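Local coordinates for protein cruciferin (Brassica napus, PDB 3KGL) that probably serves as a seed storage protein, an 11S globulin that acts as a nutrient reserve in the seed, at residues A[83-89]-A[140-146]; A[73-79]-A[162-168]. One frame throughout, in Å; residues are numbered along the deposited sequence.

Contact 1: A[83-89]-A[140-146]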
# COMPACT_ATOMS: atom_id res chain seq x y z
N CYS A 83 11.04 19.04 17.62
CA CYS A 83 10.92 20.39 17.10
C CYS A 83 11.21 21.43 18.17
O CYS A 83 11.14 21.15 19.37
CB CYS A 83 9.55 20.63 16.48
SG CYS A 83 9.50 20.22 14.73
N ALA A 84 11.57 22.63 17.72
CA ALA A 84 11.89 23.72 18.62
C ALA A 84 10.66 24.10 19.43
O ALA A 84 9.55 23.64 19.15
CB ALA A 84 12.42 24.92 17.84
N GLU A 85 10.86 24.94 20.45
CA GLU A 85 9.74 25.41 21.26
C GLU A 85 9.35 26.85 20.89
O GLU A 85 10.08 27.80 21.17
CB GLU A 85 10.03 25.24 22.76
CG GLU A 85 9.82 23.81 23.25
CD GLU A 85 10.46 23.55 24.61
OE1 GLU A 85 10.00 22.62 25.33
OE2 GLU A 85 11.42 24.26 24.97
N THR A 86 8.19 26.97 20.25
CA THR A 86 7.69 28.23 19.71
C THR A 86 7.19 29.17 20.81
O THR A 86 7.81 30.19 21.10
CB THR A 86 6.52 27.98 18.72
OG1 THR A 86 6.56 26.63 18.24
CG2 THR A 86 6.59 28.95 17.54
N PHE A 87 6.05 28.82 21.41
CA PHE A 87 5.40 29.66 22.41
C PHE A 87 6.11 29.68 23.76
O PHE A 87 6.96 28.83 24.06
CB PHE A 87 3.92 29.29 22.56
CG PHE A 87 3.03 29.94 21.54
CD1 PHE A 87 2.16 30.96 21.90
CD2 PHE A 87 3.07 29.54 20.21
CE1 PHE A 87 1.34 31.57 20.96
CE2 PHE A 87 2.25 30.15 19.26
CZ PHE A 87 1.39 31.17 19.64
N GLN A 88 5.74 30.67 24.58
CA GLN A 88 6.34 30.90 25.89
C GLN A 88 5.25 31.34 26.89
O GLN A 88 4.34 32.09 26.54
CB GLN A 88 7.45 31.95 25.77
CG GLN A 88 8.11 32.39 27.08
CD GLN A 88 7.57 33.72 27.61
OE1 GLN A 88 8.04 34.24 28.62
NE2 GLN A 88 6.59 34.28 26.91
N ASP A 89 5.34 30.85 28.13
CA ASP A 89 4.31 31.10 29.14
C ASP A 89 4.77 31.90 30.36
O ASP A 89 5.62 31.45 31.13
CB ASP A 89 3.74 29.77 29.64
CG ASP A 89 2.45 29.41 28.97
OD1 ASP A 89 2.00 28.25 29.11
OD2 ASP A 89 1.88 30.30 28.30
N ARG A 140 9.71 30.78 33.26
CA ARG A 140 8.50 30.69 32.44
C ARG A 140 8.44 29.30 31.83
O ARG A 140 9.19 28.40 32.23
CB ARG A 140 8.50 31.76 31.35
CG ARG A 140 9.64 31.63 30.34
CD ARG A 140 10.90 32.35 30.81
NE ARG A 140 11.00 33.71 30.27
CZ ARG A 140 11.88 34.61 30.69
NH1 ARG A 140 12.74 34.31 31.66
NH2 ARG A 140 11.91 35.82 30.14
N ASP A 141 7.57 29.10 30.85
CA ASP A 141 7.38 27.78 30.29
C ASP A 141 7.61 27.73 28.80
O ASP A 141 6.95 28.42 28.03
CB ASP A 141 5.98 27.26 30.62
CG ASP A 141 5.81 25.81 30.25
OD1 ASP A 141 6.61 25.32 29.43
OD2 ASP A 141 4.88 25.16 30.78
N MET A 142 8.56 26.90 28.38
CA MET A 142 8.79 26.67 26.97
C MET A 142 7.99 25.45 26.53
O MET A 142 7.92 24.46 27.24
CB MET A 142 10.28 26.43 26.71
CG MET A 142 11.19 27.53 27.23
SD MET A 142 12.89 26.95 27.38
CE MET A 142 13.26 26.49 25.69
N HIS A 143 7.37 25.54 25.36
CA HIS A 143 6.56 24.43 24.85
C HIS A 143 6.07 24.70 23.43
O HIS A 143 6.13 25.83 22.95
CB HIS A 143 5.39 24.14 25.79
CG HIS A 143 4.43 25.28 25.96
ND1 HIS A 143 3.67 25.78 24.92
CD2 HIS A 143 4.09 26.00 27.05
CE1 HIS A 143 2.92 26.77 25.36
NE2 HIS A 143 3.15 26.93 26.65
N GLN A 144 5.58 23.65 22.77
CA GLN A 144 5.17 23.74 21.37
C GLN A 144 4.09 24.80 21.14
O GLN A 144 3.49 25.32 22.08
CB GLN A 144 4.70 22.37 20.86
CG GLN A 144 5.82 21.34 20.68
CD GLN A 144 6.25 21.17 19.22
OE1 GLN A 144 7.23 20.49 18.92
NE2 GLN A 144 5.50 21.79 18.30
N LYS A 145 3.85 25.12 19.87
CA LYS A 145 2.86 26.13 19.53
C LYS A 145 1.46 25.68 19.89
O LYS A 145 1.00 24.61 19.47
CB LYS A 145 2.94 26.47 18.03
CG LYS A 145 1.72 27.22 17.49
CD LYS A 145 1.99 27.82 16.11
CE LYS A 145 2.92 29.03 16.19
NZ LYS A 145 2.93 29.83 14.93
N VAL A 146 0.80 26.49 20.71
CA VAL A 146 -0.61 26.29 21.01
C VAL A 146 -1.44 27.17 20.08
O VAL A 146 -1.43 28.39 20.20
CB VAL A 146 -0.93 26.68 22.45
CG1 VAL A 146 -2.44 26.74 22.65
CG2 VAL A 146 -0.30 25.70 23.40
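Strands 87-89 and 141-143 run antiparallel, their axes 4.8 Å apart at the closest and 155° between their directions. D89 and D141 form a hydrogen-bonded pair, D89 N to D141 O at 2.9 Å and D141 N to D89 O at 3.1 Å; Q88 and M142 make the neighbouring non-hydrogen-bonded pair. Toward C83 the first segment leaves this pairing as a loop. The pair is an outlying part of a sheet of the N-terminal cupin domain, and a second subunit lies against it. H143 bridges two partners: NE2 donates to D89 OD1 (3.0 Å), while ND1 donates to the carbonyl O of adjacent Q144 (2.9 Å), so both ring nitrogens donate, as in a protonated imidazolium, which would suit D89's carboxylate. The F87 ring has the O of V146 over one face, and K145 CE reaches its edge, 3.3 Å from F87 CE2, the lysine's aliphatic chain supplying the contact. D141 turns its carboxylate to K441 of the second subunit in a salt bridge, and C83 is disulfide-bonded to C283.

Contact 2: A[73-79]-A[162-168]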
# COMPACT_ATOMS: atom_id res chain seq x y z
N GLU A 73 -15.19 26.48 19.75
CA GLU A 73 -13.97 27.25 19.64
C GLU A 73 -13.07 26.78 20.77
O GLU A 73 -13.55 26.35 21.81
CB GLU A 73 -14.30 28.74 19.80
CG GLU A 73 -13.43 29.70 19.00
CD GLU A 73 -14.10 31.06 18.75
OE1 GLU A 73 -13.39 32.04 18.42
OE2 GLU A 73 -15.35 31.14 18.88
N GLY A 74 -11.75 26.84 20.57
CA GLY A 74 -10.82 26.47 21.62
C GLY A 74 -9.35 26.49 21.25
O GLY A 74 -8.94 27.15 20.30
N LEU A 75 -8.55 25.76 22.03
CA LEU A 75 -7.11 25.69 21.83
C LEU A 75 -6.69 24.29 21.38
O LEU A 75 -7.36 23.31 21.70
CB LEU A 75 -6.39 26.07 23.14
CG LEU A 75 -6.67 27.50 23.62
CD1 LEU A 75 -5.97 27.81 24.92
CD2 LEU A 75 -6.25 28.48 22.56
N MET A 76 -5.61 24.21 20.60
CA MET A 76 -5.03 22.93 20.22
C MET A 76 -3.51 22.91 20.28
O MET A 76 -2.85 23.91 20.01
CB MET A 76 -5.45 22.52 18.82
CG MET A 76 -4.50 21.51 18.22
SD MET A 76 -4.90 21.15 16.52
CE MET A 76 -4.56 22.73 15.75
N GLY A 77 -2.96 21.76 20.64
CA GLY A 77 -1.53 21.59 20.71
C GLY A 77 -1.11 20.33 19.99
O GLY A 77 -1.58 19.23 20.27
N ARG A 78 -0.21 20.50 19.03
CA ARG A 78 0.39 19.39 18.32
C ARG A 78 1.78 19.30 18.92
O ARG A 78 2.30 20.30 19.41
CB ARG A 78 0.49 19.74 16.83
CG ARG A 78 -0.09 18.71 15.84
CD ARG A 78 -0.61 19.41 14.57
NE ARG A 78 0.22 20.57 14.26
CZ ARG A 78 -0.25 21.72 13.78
NH1 ARG A 78 -1.54 21.87 13.55
NH2 ARG A 78 0.58 22.73 13.54
N VAL A 79 2.37 18.12 18.89
CA VAL A 79 3.76 17.94 19.31
C VAL A 79 4.42 16.94 18.39
O VAL A 79 4.07 15.76 18.40
CB VAL A 79 3.88 17.41 20.74
CG1 VAL A 79 5.35 17.18 21.09
CG2 VAL A 79 3.23 18.35 21.73
N ALA A 162 1.20 13.72 18.54
CA ALA A 162 0.29 13.83 19.68
C ALA A 162 -0.45 15.15 19.66
O ALA A 162 0.15 16.17 19.38
CB ALA A 162 1.04 13.67 20.98
N GLN A 163 -1.75 15.12 19.98
CA GLN A 163 -2.59 16.33 20.05
C GLN A 163 -3.50 16.33 21.26
O GLN A 163 -4.00 15.29 21.67
CB GLN A 163 -3.47 16.47 18.83
CG GLN A 163 -2.87 17.26 17.71
CD GLN A 163 -3.74 17.23 16.48
OE1 GLN A 163 -4.80 16.61 16.48
NE2 GLN A 163 -3.30 17.91 15.42
N TRP A 164 -3.74 17.52 21.81
CA TRP A 164 -4.67 17.73 22.92
C TRP A 164 -5.55 18.94 22.59
O TRP A 164 -5.09 19.89 21.96
CB TRP A 164 -3.92 17.97 24.24
CG TRP A 164 -2.93 19.10 24.16
CD1 TRP A 164 -1.60 19.00 23.89
CD2 TRP A 164 -3.20 20.49 24.33
NE1 TRP A 164 -1.03 20.24 23.88
CE2 TRP A 164 -1.99 21.18 24.15
CE3 TRP A 164 -4.35 21.23 24.62
CZ2 TRP A 164 -1.89 22.56 24.25
CZ3 TRP A 164 -4.25 22.61 24.72
CH2 TRP A 164 -3.03 23.25 24.53
N PHE A 165 -6.81 18.91 23.02
CA PHE A 165 -7.72 20.02 22.78
C PHE A 165 -8.28 20.60 24.07
O PHE A 165 -8.52 19.87 25.04
CB PHE A 165 -8.87 19.58 21.86
CG PHE A 165 -8.41 19.12 20.51
CD1 PHE A 165 -8.25 20.03 19.48
CD2 PHE A 165 -8.14 17.78 20.27
CE1 PHE A 165 -7.82 19.61 18.23
CE2 PHE A 165 -7.71 17.36 19.03
CZ PHE A 165 -7.56 18.27 18.01
N TYR A 166 -8.47 21.92 24.10
CA TYR A 166 -9.02 22.61 25.27
C TYR A 166 -10.15 23.54 24.87
O TYR A 166 -10.01 24.34 23.96
CB TYR A 166 -7.96 23.42 26.01
CG TYR A 166 -8.49 24.20 27.21
CD1 TYR A 166 -8.74 23.56 28.41
CD2 TYR A 166 -8.74 25.56 27.13
CE1 TYR A 166 -9.22 24.26 29.51
CE2 TYR A 166 -9.23 26.27 28.22
CZ TYR A 166 -9.47 25.61 29.41
OH TYR A 166 -9.95 26.30 30.51
N ASN A 167 -11.27 23.42 25.58
CA ASN A 167 -12.38 24.34 25.41
C ASN A 167 -12.30 25.52 26.39
O ASN A 167 -12.81 25.44 27.51
CB ASN A 167 -13.70 23.61 25.58
CG ASN A 167 -14.89 24.44 25.13
OD1 ASN A 167 -16.03 24.17 25.53
ND2 ASN A 167 -14.63 25.44 24.30
N ASP A 168 -11.63 26.58 25.95
CA ASP A 168 -11.62 27.86 26.66
C ASP A 168 -12.99 28.48 26.50
O ASP A 168 -13.38 29.39 27.24
CB ASP A 168 -10.57 28.80 26.04
CG ASP A 168 -10.85 29.12 24.57
OD1 ASP A 168 -11.48 28.28 23.88
OD2 ASP A 168 -10.44 30.21 24.09
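Two neighbouring strands of the jelly-roll β-barrel of the N-terminal cupin domain meet here, 73-79 and 162-166, antiparallel at 160° with axes 4.7 Å apart. Five backbone hydrogen bonds join them: L75 N to Y166 O (2.8 Å) and Y166 N to L75 O (3.0 Å), G77 N to W164 O (3.1 Å) and W164 N to G77 O (3.2 Å), then V79 N to A162 O (3.0 Å). Between these pairs, M76 faces F165 and R78 faces Q163 in non-hydrogen-bonded positions. G77 leaves space for the indole of W164, which folds back over the strand: G77 CA makes a CH-pi contact 3.8 Å from the centroid of the five-membered ring, and an ideal CB would clash with W164 NE1. On the same face L75 CD1 packs against Y166 CD2 at 4.2 Å, a branched aliphatic chain beside an aromatic ring. The other face carries M76, whose SD lies 3.7 Å from F165 CE1 in an oblique Met-aromatic contact; a flexible, polarisable thioether fits this buried place. Further along, R78 CD approaches Q163 NE2 at 3.2 Å, while the guanidinium of R78 finds its charge partner in E147. Strand 162-166 lies between 73-79 and strand 54-61, with backbone hydrogen bonds from Q163 to S59 and from F165 to Y56. Across 73-79 the sheet continues into strand 141-150, where M76 and E147, and G74 and I149, are joined by backbone hydrogen bonds, while I155 of strand 153-157 packs on M76 and Q163.

Strand 141-150 links the two contacts: it pairs with 87-89 within contact 1 and also with 73-79, one strand of contact 2, all in one N-terminal cupin sheet. Contact 2 is mostly buried, nearer the centre of the chain, and rests on regular backbone pairing and large apolar side chains. Contact 1, about 14 Å away between centres, is partly exposed; its pairing is shorter and polar side chains do more. They meet at V146 (CG2 to W164 CZ2, 3.6 Å) and at Q144 (CB to R78 O, 3.5 Å). Both touch the second subunit, contact 1 through a salt bridge, hydrogen bonds and packing, contact 2 by packing, with P422 of that subunit against both V146 and W164.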